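Local coordinates for LHC domain-containing protein (Marichromatium purpuratum 984, PDB 6ZXA), which probably harvests light as a membrane antenna polypeptide, binding bacteriochlorophyll a and the carotenoid okenone and passing excitation energy toward the reaction centres, at residues K23-V27 and I28-T32. Numbering follows the deposited sequence.
With QSE (all-trans okenone), chain B.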
ATOM      1  N   LYS A  23      16.001 -24.138  -2.527  1.00 22.97           N
ATOM      2  CA  LYS A  23      17.127 -23.279  -2.816  1.00 28.29           C
ATOM      3  C   LYS A  23      16.683 -21.844  -3.002  1.00 28.54           C
ATOM      4  O   LYS A  23      17.496 -20.929  -2.860  1.00 26.40           O
ATOM      5  CB  LYS A  23      17.827 -23.794  -4.065  1.00 36.37           C
ATOM      6  CG  LYS A  23      19.311 -23.969  -3.963  1.00 50.04           C
ATOM      7  CD  LYS A  23      19.791 -24.758  -5.160  1.00 63.13           C
ATOM      8  CE  LYS A  23      21.258 -25.108  -5.059  1.00 74.42           C
ATOM      9  NZ  LYS A  23      21.637 -26.106  -6.090  1.00 65.10           N
ATOM     10  N   ILE A  24      15.402 -21.641  -3.309  1.00 22.80           N
ATOM     11  CA  ILE A  24      14.823 -20.306  -3.289  1.00 21.01           C
ATOM     12  C   ILE A  24      14.954 -19.696  -1.901  1.00 20.42           C
ATOM     13  O   ILE A  24      15.126 -18.482  -1.754  1.00 19.94           O
ATOM     14  CB  ILE A  24      13.358 -20.358  -3.762  1.00 22.23           C
ATOM     15  CG1 ILE A  24      12.844 -18.951  -4.035  1.00 21.03           C
ATOM     16  CG2 ILE A  24      12.468 -21.056  -2.747  1.00 20.03           C
ATOM     17  CD1 ILE A  24      13.528 -18.278  -5.153  1.00 20.47           C
ATOM     18  N   TRP A  25      14.900 -20.527  -0.863  1.00 17.96           N
ATOM     19  CA  TRP A  25      15.044 -20.028   0.494  1.00 18.14           C
ATOM     20  C   TRP A  25      16.477 -19.655   0.839  1.00 19.68           C
ATOM     21  O   TRP A  25      16.725 -19.229   1.966  1.00 20.22           O
ATOM     22  CB  TRP A  25      14.503 -21.053   1.487  1.00 18.27           C
ATOM     23  CG  TRP A  25      13.155 -21.557   1.115  1.00 22.76           C
ATOM     24  CD1 TRP A  25      12.822 -22.835   0.813  1.00 23.50           C
ATOM     25  CD2 TRP A  25      11.954 -20.788   0.983  1.00 23.80           C
ATOM     26  NE1 TRP A  25      11.494 -22.918   0.503  1.00 25.51           N
ATOM     27  CE2 TRP A  25      10.936 -21.674   0.597  1.00 22.30           C
ATOM     28  CE3 TRP A  25      11.642 -19.437   1.148  1.00 21.53           C
ATOM     29  CZ2 TRP A  25       9.628 -21.259   0.384  1.00 22.27           C
ATOM     30  CZ3 TRP A  25      10.347 -19.026   0.934  1.00 20.21           C
ATOM     31  CH2 TRP A  25       9.354 -19.934   0.558  1.00 20.55           C
ATOM     32  N   THR A  26      17.419 -19.799  -0.085  1.00 20.10           N
ATOM     33  CA  THR A  26      18.739 -19.210   0.086  1.00 24.93           C
ATOM     34  C   THR A  26      18.793 -17.778  -0.419  1.00 26.68           C
ATOM     35  O   THR A  26      19.789 -17.089  -0.185  1.00 25.36           O
ATOM     36  CB  THR A  26      19.808 -20.048  -0.623  1.00 23.40           C
ATOM     37  OG1 THR A  26      19.511 -20.133  -2.019  1.00 22.44           O
ATOM     38  CG2 THR A  26      19.859 -21.438  -0.042  1.00 20.56           C
ATOM     39  N   VAL A  27      17.745 -17.319  -1.090  1.00 27.37           N
ATOM     40  CA  VAL A  27      17.594 -15.927  -1.481  1.00 27.60           C
ATOM     41  C   VAL A  27      16.487 -15.249  -0.687  1.00 23.90           C
ATOM     42  O   VAL A  27      16.674 -14.161  -0.150  1.00 25.61           O
ATOM     43  CB  VAL A  27      17.337 -15.804  -2.997  1.00 28.99           C
ATOM     44  CG1 VAL A  27      17.216 -14.351  -3.387  1.00 31.30           C
ATOM     45  CG2 VAL A  27      18.445 -16.459  -3.755  1.00 27.12           C
ATOM     46  N   ILE A  28      15.332 -15.885  -0.599  1.00 21.09           N
ATOM     47  CA  ILE A  28      14.193 -15.342   0.123  1.00 18.55           C
ATOM     48  C   ILE A  28      14.287 -15.789   1.574  1.00 16.79           C
ATOM     49  O   ILE A  28      14.184 -16.980   1.870  1.00 18.53           O
ATOM     50  CB  ILE A  28      12.871 -15.795  -0.512  1.00 20.76           C
ATOM     51  CG1 ILE A  28      12.781 -15.300  -1.951  1.00 22.09           C
ATOM     52  CG2 ILE A  28      11.689 -15.312   0.303  1.00 17.88           C
ATOM     53  CD1 ILE A  28      11.604 -15.829  -2.700  1.00 22.37           C
ATOM     54  N   ASN A  29      14.498 -14.837   2.478  1.00 17.12           N
ATOM     55  CA  ASN A  29      14.477 -15.125   3.903  1.00 16.91           C
ATOM     56  C   ASN A  29      13.026 -15.170   4.350  1.00 18.11           C
ATOM     57  O   ASN A  29      12.352 -14.134   4.324  1.00 18.74           O
ATOM     58  CB  ASN A  29      15.252 -14.074   4.684  1.00 15.55           C
ATOM     59  CG  ASN A  29      15.320 -14.369   6.180  1.00 19.60           C
ATOM     60  OD1 ASN A  29      14.597 -15.208   6.703  1.00 20.30           O
ATOM     61  ND2 ASN A  29      16.193 -13.660   6.871  1.00 24.45           N
ATOM     62  N   PRO A  30      12.508 -16.321   4.765  1.00 19.26           N
ATOM     63  CA  PRO A  30      11.091 -16.394   5.134  1.00 22.06           C
ATOM     64  C   PRO A  30      10.745 -15.672   6.416  1.00 21.39           C
ATOM     65  O   PRO A  30       9.561 -15.478   6.688  1.00 24.03           O
ATOM     66  CB  PRO A  30      10.849 -17.897   5.267  1.00 22.74           C
ATOM     67  CG  PRO A  30      12.167 -18.460   5.579  1.00 21.16           C
ATOM     68  CD  PRO A  30      13.159 -17.637   4.831  1.00 19.36           C
ATOM     69  N   ALA A  31      11.721 -15.286   7.226  1.00 18.30           N
ATOM     70  CA  ALA A  31      11.404 -14.496   8.403  1.00 18.20           C
ATOM     71  C   ALA A  31      11.008 -13.076   8.044  1.00 18.67           C
ATOM     72  O   ALA A  31      10.245 -12.452   8.784  1.00 17.75           O
ATOM     73  CB  ALA A  31      12.585 -14.475   9.370  1.00 19.52           C
ATOM     74  N   THR A  32      11.497 -12.558   6.926  1.00 17.13           N
ATOM     75  CA  THR A  32      11.110 -11.227   6.490  1.00 20.18           C
ATOM     76  C   THR A  32       9.996 -11.265   5.451  1.00 18.78           C
ATOM     77  O   THR A  32       9.161 -10.361   5.401  1.00 18.88           O
ATOM     78  CB  THR A  32      12.343 -10.465   5.980  1.00 20.52           C
ATOM     79  OG1 THR A  32      12.053  -9.069   5.881  1.00 21.27           O
ATOM     80  CG2 THR A  32      12.819 -10.980   4.672  1.00 27.74           C
TER
HETATM   81  C10 QSE B 101       9.352 -11.954 -14.761  1.00 19.38           C
HETATM   82  C1  QSE B 101      15.061 -18.905  -8.207  1.00 29.28           C
HETATM   83  C11 QSE B 101       9.457 -10.723 -15.282  1.00 20.00           C
HETATM   84  C12 QSE B 101       8.383 -10.134 -15.973  1.00 21.00           C
HETATM   85  C13 QSE B 101       8.313  -8.905 -16.530  1.00 22.55           C
HETATM   86  C14 QSE B 101       7.041  -8.489 -17.081  1.00 21.52           C
HETATM   87  C15 QSE B 101       6.668  -7.298 -17.540  1.00 21.92           C
HETATM   88  C16 QSE B 101       5.345  -7.134 -18.019  1.00 19.41           C
HETATM   89  C17 QSE B 101       4.758  -6.020 -18.511  1.00 18.83           C
HETATM   90  C18 QSE B 101       3.348  -6.080 -18.834  1.00 15.37           C
HETATM   91  C19 QSE B 101       2.552  -5.091 -19.214  1.00 14.92           C
HETATM   92  C2  QSE B 101      13.939 -18.147  -8.773  1.00 25.31           C
HETATM   93  C20 QSE B 101       1.181  -5.307 -19.481  1.00 15.15           C
HETATM   94  C21 QSE B 101       0.293  -4.421 -19.845  1.00 15.97           C
HETATM   95  C22 QSE B 101      -1.120  -4.834 -20.060  1.00 18.58           C
HETATM   96  C23 QSE B 101      -2.110  -3.764 -20.432  1.00 19.33           C
HETATM   97  C24 QSE B 101      -3.590  -4.130 -20.306  1.00 20.25           C
HETATM   98  C25 QSE B 101      11.433 -17.767 -10.071  1.00 18.77           C
HETATM   99  C26 QSE B 101       9.088 -14.711 -13.562  1.00 16.68           C
HETATM  100  C27 QSE B 101       9.454  -7.928 -16.540  1.00 17.93           C
HETATM  101  C28 QSE B 101       5.473  -4.711 -18.679  1.00 17.31           C
HETATM  102  C29 QSE B 101       0.608  -2.972 -20.041  1.00 15.93           C
HETATM  103  C3  QSE B 101      13.897 -17.311  -9.801  1.00 24.69           C
HETATM  104  C30 QSE B 101      -4.151  -4.128 -18.884  1.00 27.26           C
HETATM  105  C31 QSE B 101      -5.622  -4.475 -18.866  1.00 23.89           C
HETATM  106  C32 QSE B 101      -3.900  -2.807 -18.180  1.00 24.71           C
HETATM  107  C34 QSE B 101      14.910 -20.277  -7.991  1.00 29.61           C
HETATM  108  C35 QSE B 101      15.909 -21.010  -7.387  1.00 33.48           C
HETATM  109  C36 QSE B 101      17.098 -20.415  -6.987  1.00 36.28           C
HETATM  110  C37 QSE B 101      17.277 -19.042  -7.193  1.00 33.26           C
HETATM  111  C38 QSE B 101      16.270 -18.278  -7.801  1.00 29.73           C
HETATM  112  C39 QSE B 101      18.567 -18.396  -6.756  1.00 28.40           C
HETATM  113  C4  QSE B 101      12.639 -16.941 -10.410  1.00 20.55           C
HETATM  114  C40 QSE B 101      18.181 -21.251  -6.363  1.00 39.09           C
HETATM  115  C41 QSE B 101      16.479 -16.801  -8.000  1.00 32.40           C
HETATM  116  C43 QSE B 101      -2.863  -5.047 -17.020  1.00 33.25           C
HETATM  117  C5  QSE B 101      12.587 -15.883 -11.248  1.00 20.29           C
HETATM  118  C6  QSE B 101      11.454 -15.410 -11.953  1.00 20.31           C
HETATM  119  C7  QSE B 101      11.447 -14.343 -12.744  1.00 19.91           C
HETATM  120  C8  QSE B 101      10.309 -13.841 -13.481  1.00 20.09           C
HETATM  121  C9  QSE B 101      10.370 -12.613 -14.041  1.00 18.78           C
HETATM  122  O33 QSE B 101      -1.454  -6.000 -19.954  1.00 19.28           O
HETATM  123  O42 QSE B 101      -3.470  -5.204 -18.294  1.00 26.11           O
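I28 crosses I24 and W25 obliquely, one branch to each, and its side chain can be followed atom by atom. I28 CB lies 3.7 Å from I24 O. CG1 stands anti to the carbonyl carbon (chi1 -61°), and with chi2 extended this carries I28 CD1 back to I24 CG1, at 3.6 Å. The other branch, I28 CG2, reaches W25 CZ3 at 4.0 Å. The backbone evidence agrees: I28 N donates to I24 O over 2.8 Å with an angle of 175° at the hydrogen, while V27 N gives the same oxygen a second bond. The V27 bond spans three residues, as in the 3-10 segment 24-26, whereas the I28 bond spans four; both lie in the pigment-lining loop before helix 35-54, predicted to span the membrane. I24 CG2 sits over the centre of the W25 ring, 3.7 Å above its plane, whereas I28 O meets that ring at its edge. I24 CD1 reaches C1 of all-trans okenone at 3.5 Å, and V27 CG2 touches C39, a methyl on the same end ring. I24 and I28 also touch 9-cis-okenone, so an alanine in place of I28 would probably leave I24 CG1 and W25 CZ3 without their apolar partner and weaken the wall facing that carotenoid. W25 NE1 hydrogen-bonds to a polar side chain of another protein's chain. Beyond I28, N29 OD1 accepts from A31 N at 2.9 Å, an Asx turn with the donor 44° out of the carbonyl plane.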